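Local coordinates for protein NalD (Pseudomonas aeruginosa PAO1, PDB 5DAJ) that acts as the secondary repressor of the MexAB-OprM multidrug efflux pump, probably by binding operator DNA as a TetR-family dimer, and binds novobiocin, which induces expression of the pump, at residues V28-I36 with V47-F58. Residues are numbered along the deposited sequence; the frame is centred on the assembly and turned at random.
Sequences VSHTSLEQI and VYWHFQNKAHLF
Lys-54 reaches from the start of helix 54-63 to the turn before helix 33-40, where its NZ donates to two backbone carbonyls, Thr-31 O at 2.8 Å and Val-28 O at 3.0 Å. The chain leaves with CG anti to the backbone N (chi1 -161°) and bends only at chi3, which carries the ammonium group across to the turn while CD packs against Val-28 CG1 as the two side chains run past each other in opposite directions. NZ lies 31° out of both carbonyl planes. Val-28 O is thus gripped twice, since Thr-31 N, closing the type I turn, approaches from the other face of its plane. Lys-54 NZ also forms a salt bridge with Glu-121, in the loop before helix 123-145, so that one ammonium group joins the turn to that loop. Beside this polar end, Leu-33 enters as a knob among Val-47, Tyr-48, Lys-54 and Leu-57. Its CD1 sits over one face of the Tyr-48 ring, 3.7 Å from the centroid and displaced toward the rim, in a CH-pi contact; the two side chains cross at about a right angle. The other branch, CD2, packs on Val-47 CG1 (3.8 Å) and Leu-57 CD1 (3.9 Å). The pairing belongs to the helix-turn-helix of the TetR DNA-binding domain: helices 33-40 and 44-51 form the predicted motif, and helix 54-63 packs against it through Lys-54 and Leu-57. Ile-36 CD1 extends the apolar seam to Leu-57 CD1. Both helices start with a capped first turn: Ser-32 and Gln-35 make a reciprocal capping box, and Asn-53 OD1 accepts from His-56 N at 2.8 Å. On the same turn as the Lys-54 acceptors, Val-28 CG2 meets the Phe-58 ring obliquely, and Ser-29 N bonds Glu-117 of the second subunit.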
loop_
_atom_site.group_PDB
_atom_site.type_symbol
_atom_site.label_atom_id
_atom_site.label_comp_id
_atom_site.label_asym_id
_atom_site.label_seq_id
_atom_site.Cartn_x
_atom_site.Cartn_y
_atom_site.Cartn_z
ATOM N N VAL A 28 15.580 2.801 5.162
ATOM C CA VAL A 28 16.140 4.020 4.559
ATOM C C VAL A 28 16.576 5.053 5.607
ATOM O O VAL A 28 17.641 5.649 5.475
ATOM C CB VAL A 28 15.154 4.663 3.551
ATOM C CG1 VAL A 28 15.633 6.033 3.074
ATOM C CG2 VAL A 28 14.973 3.750 2.348
ATOM N N SER A 29 15.738 5.273 6.617
ATOM C CA SER A 29 16.020 6.228 7.706
ATOM C C SER A 29 17.348 5.941 8.401
ATOM O O SER A 29 18.181 6.832 8.572
ATOM C CB SER A 29 14.906 6.186 8.754
ATOM O OG SER A 29 13.727 6.765 8.244
ATOM N N HIS A 30 17.514 4.680 8.792
ATOM C CA HIS A 30 18.713 4.191 9.489
ATOM C C HIS A 30 19.905 3.895 8.559
ATOM O O HIS A 30 20.904 3.331 9.004
ATOM C CB HIS A 30 18.360 2.943 10.324
ATOM C CG HIS A 30 17.414 3.222 11.453
ATOM N ND1 HIS A 30 17.706 4.110 12.469
ATOM C CD2 HIS A 30 16.186 2.724 11.731
ATOM C CE1 HIS A 30 16.697 4.148 13.320
ATOM N NE2 HIS A 30 15.762 3.317 12.896
ATOM N N THR A 31 19.794 4.262 7.282
ATOM C CA THR A 31 20.892 4.147 6.321
ATOM C C THR A 31 21.351 5.538 5.893
ATOM O O THR A 31 20.584 6.313 5.310
ATOM C CB THR A 31 20.492 3.356 5.062
ATOM O OG1 THR A 31 20.035 2.058 5.449
ATOM C CG2 THR A 31 21.686 3.194 4.108
ATOM N N SER A 32 22.617 5.829 6.165
ATOM C CA SER A 32 23.223 7.109 5.819
ATOM C C SER A 32 24.009 7.011 4.519
ATOM O O SER A 32 24.313 5.917 4.028
ATOM C CB SER A 32 24.165 7.552 6.937
ATOM O OG SER A 32 25.309 6.721 6.977
ATOM N N LEU A 33 24.338 8.171 3.968
ATOM C CA LEU A 33 25.150 8.241 2.755
ATOM C C LEU A 33 26.583 7.791 3.040
ATOM O O LEU A 33 27.241 7.232 2.158
ATOM C CB LEU A 33 25.133 9.655 2.161
ATOM C CG LEU A 33 23.762 10.136 1.663
ATOM C CD1 LEU A 33 23.785 11.618 1.330
ATOM C CD2 LEU A 33 23.283 9.345 0.469
ATOM N N GLU A 34 27.061 8.062 4.257
ATOM C CA GLU A 34 28.383 7.608 4.717
ATOM C C GLU A 34 28.469 6.081 4.707
ATOM O O GLU A 34 29.407 5.502 4.163
ATOM C CB GLU A 34 28.687 8.151 6.116
ATOM C CG GLU A 34 30.100 7.835 6.610
ATOM C CD GLU A 34 30.473 8.560 7.897
ATOM O OE1 GLU A 34 29.570 8.828 8.725
ATOM O OE2 GLU A 34 31.678 8.856 8.085
ATOM N N GLN A 35 27.457 5.447 5.281
ATOM C CA GLN A 35 27.352 3.979 5.323
ATOM C C GLN A 35 27.272 3.343 3.933
ATOM O O GLN A 35 27.837 2.272 3.693
ATOM C CB GLN A 35 26.134 3.558 6.132
ATOM C CG GLN A 35 26.293 3.784 7.625
ATOM C CD GLN A 35 24.986 3.657 8.392
ATOM O OE1 GLN A 35 23.931 4.072 7.916
ATOM N NE2 GLN A 35 25.058 3.118 9.599
ATOM N N ILE A 36 26.558 4.004 3.027
ATOM C CA ILE A 36 26.443 3.548 1.631
ATOM C C ILE A 36 27.804 3.594 0.944
ATOM O O ILE A 36 28.203 2.641 0.274
ATOM C CB ILE A 36 25.421 4.391 0.839
ATOM C CG1 ILE A 36 24.003 4.071 1.327
ATOM C CG2 ILE A 36 25.501 4.113 -0.663
ATOM C CD1 ILE A 36 22.969 5.119 0.961
ATOM N N VAL A 47 29.715 9.806 -3.403
ATOM C CA VAL A 47 28.256 9.570 -3.294
ATOM C C VAL A 47 27.496 10.885 -3.425
ATOM O O VAL A 47 26.612 11.029 -4.283
ATOM C CB VAL A 47 27.878 8.903 -1.957
ATOM C CG1 VAL A 47 26.365 8.871 -1.774
ATOM C CG2 VAL A 47 28.441 7.492 -1.882
ATOM N N TYR A 48 27.870 11.838 -2.579
ATOM C CA TYR A 48 27.361 13.215 -2.660
ATOM C C TYR A 48 27.544 13.833 -4.061
ATOM O O TYR A 48 26.648 14.506 -4.575
ATOM C CB TYR A 48 27.993 14.085 -1.576
ATOM C CG TYR A 48 27.288 14.015 -0.236
ATOM C CD1 TYR A 48 26.130 14.748 -0.002
ATOM C CD2 TYR A 48 27.805 13.242 0.806
ATOM C CE1 TYR A 48 25.491 14.701 1.224
ATOM C CE2 TYR A 48 27.182 13.192 2.042
ATOM C CZ TYR A 48 26.027 13.932 2.251
ATOM O OH TYR A 48 25.422 13.899 3.490
ATOM N N TRP A 49 28.659 13.523 -4.691
ATOM C CA TRP A 49 28.992 13.980 -6.015
ATOM C C TRP A 49 28.065 13.468 -7.108
ATOM O O TRP A 49 27.639 14.201 -7.963
ATOM C CB TRP A 49 30.419 13.558 -6.301
ATOM C CG TRP A 49 30.958 14.086 -7.541
ATOM C CD1 TRP A 49 31.235 13.394 -8.641
ATOM C CD2 TRP A 49 31.311 15.432 -7.820
ATOM N NE1 TRP A 49 31.715 14.203 -9.610
ATOM C CE2 TRP A 49 31.769 15.473 -9.125
ATOM C CE3 TRP A 49 31.263 16.612 -7.099
ATOM C CZ2 TRP A 49 32.187 16.631 -9.719
ATOM C CZ3 TRP A 49 31.678 17.748 -7.691
ATOM C CH2 TRP A 49 32.125 17.757 -8.986
ATOM N N HIS A 50 27.762 12.188 -7.074
ATOM C CA HIS A 50 26.874 11.535 -8.048
ATOM C C HIS A 50 25.381 11.700 -7.795
ATOM O O HIS A 50 24.586 11.701 -8.749
ATOM C CB HIS A 50 27.201 10.042 -8.142
ATOM C CG HIS A 50 28.507 9.782 -8.811
ATOM N ND1 HIS A 50 28.745 10.171 -10.112
ATOM C CD2 HIS A 50 29.651 9.217 -8.367
ATOM C CE1 HIS A 50 29.972 9.823 -10.450
ATOM N NE2 HIS A 50 30.548 9.250 -9.407
ATOM N N PHE A 51 24.996 11.779 -6.526
ATOM C CA PHE A 51 23.573 11.728 -6.148
ATOM C C PHE A 51 23.049 12.880 -5.305
ATOM O O PHE A 51 21.858 12.925 -5.032
ATOM C CB PHE A 51 23.279 10.391 -5.458
ATOM C CG PHE A 51 23.476 9.206 -6.354
ATOM C CD1 PHE A 51 22.559 8.931 -7.376
ATOM C CD2 PHE A 51 24.576 8.376 -6.199
ATOM C CE1 PHE A 51 22.730 7.841 -8.210
ATOM C CE2 PHE A 51 24.754 7.283 -7.038
ATOM C CZ PHE A 51 23.830 7.018 -8.044
ATOM N N GLN A 52 23.924 13.803 -4.895
ATOM C CA GLN A 52 23.554 15.031 -4.143
ATOM C C GLN A 52 22.986 14.799 -2.746
ATOM O O GLN A 52 23.572 15.235 -1.753
ATOM C CB GLN A 52 22.615 15.911 -4.947
ATOM C CG GLN A 52 23.248 16.508 -6.198
ATOM C CD GLN A 52 22.994 15.657 -7.420
ATOM O OE1 GLN A 52 21.855 15.575 -7.911
ATOM N NE2 GLN A 52 24.042 15.014 -7.929
ATOM N N ASN A 53 21.849 14.121 -2.676
ATOM C CA ASN A 53 21.217 13.800 -1.405
ATOM C C ASN A 53 20.554 12.432 -1.432
ATOM O O ASN A 53 20.398 11.823 -2.492
ATOM C CB ASN A 53 20.203 14.893 -1.062
ATOM C CG ASN A 53 19.108 15.023 -2.110
ATOM O OD1 ASN A 53 18.258 14.152 -2.231
ATOM N ND2 ASN A 53 19.107 16.124 -2.851
ATOM N N LYS A 54 20.114 11.987 -0.260
ATOM C CA LYS A 54 19.510 10.660 -0.102
ATOM C C LYS A 54 18.241 10.482 -0.938
ATOM O O LYS A 54 18.010 9.414 -1.497
ATOM C CB LYS A 54 19.202 10.364 1.380
ATOM C CG LYS A 54 19.007 8.877 1.665
ATOM C CD LYS A 54 18.362 8.595 3.003
ATOM C CE LYS A 54 19.266 8.933 4.157
ATOM N NZ LYS A 54 18.702 8.406 5.430
ATOM N N ALA A 55 17.401 11.512 -0.979
ATOM C CA ALA A 55 16.116 11.470 -1.714
ATOM C C ALA A 55 16.322 11.277 -3.201
ATOM O O ALA A 55 15.601 10.510 -3.840
ATOM C CB ALA A 55 15.301 12.730 -1.466
ATOM N N HIS A 56 17.304 11.987 -3.741
ATOM C CA HIS A 56 17.637 11.884 -5.159
ATOM C C HIS A 56 18.229 10.523 -5.485
ATOM O O HIS A 56 17.940 9.968 -6.538
ATOM C CB HIS A 56 18.619 12.965 -5.576
ATOM C CG HIS A 56 18.835 13.045 -7.055
ATOM N ND1 HIS A 56 20.061 12.806 -7.638
ATOM C CD2 HIS A 56 17.983 13.315 -8.072
ATOM C CE1 HIS A 56 19.960 12.944 -8.948
ATOM N NE2 HIS A 56 18.709 13.250 -9.237
ATOM N N LEU A 57 19.064 10.014 -4.578
ATOM C CA LEU A 57 19.646 8.674 -4.700
ATOM C C LEU A 57 18.531 7.638 -4.788
ATOM O O LEU A 57 18.474 6.831 -5.714
ATOM C CB LEU A 57 20.552 8.362 -3.508
ATOM C CG LEU A 57 21.454 7.134 -3.648
ATOM C CD1 LEU A 57 22.696 7.282 -2.786
ATOM C CD2 LEU A 57 20.741 5.836 -3.287
ATOM N N PHE A 58 17.629 7.703 -3.816
ATOM C CA PHE A 58 16.462 6.817 -3.740
ATOM C C PHE A 58 15.631 6.860 -5.023
ATOM O O PHE A 58 15.160 5.837 -5.500
ATOM C CB PHE A 58 15.602 7.216 -2.542
ATOM C CG PHE A 58 14.415 6.331 -2.317
ATOM C CD1 PHE A 58 14.574 5.068 -1.812
ATOM C CD2 PHE A 58 13.144 6.773 -2.600
ATOM C CE1 PHE A 58 13.478 4.255 -1.584
ATOM C CE2 PHE A 58 12.044 5.964 -2.382
ATOM C CZ PHE A 58 12.216 4.696 -1.867
#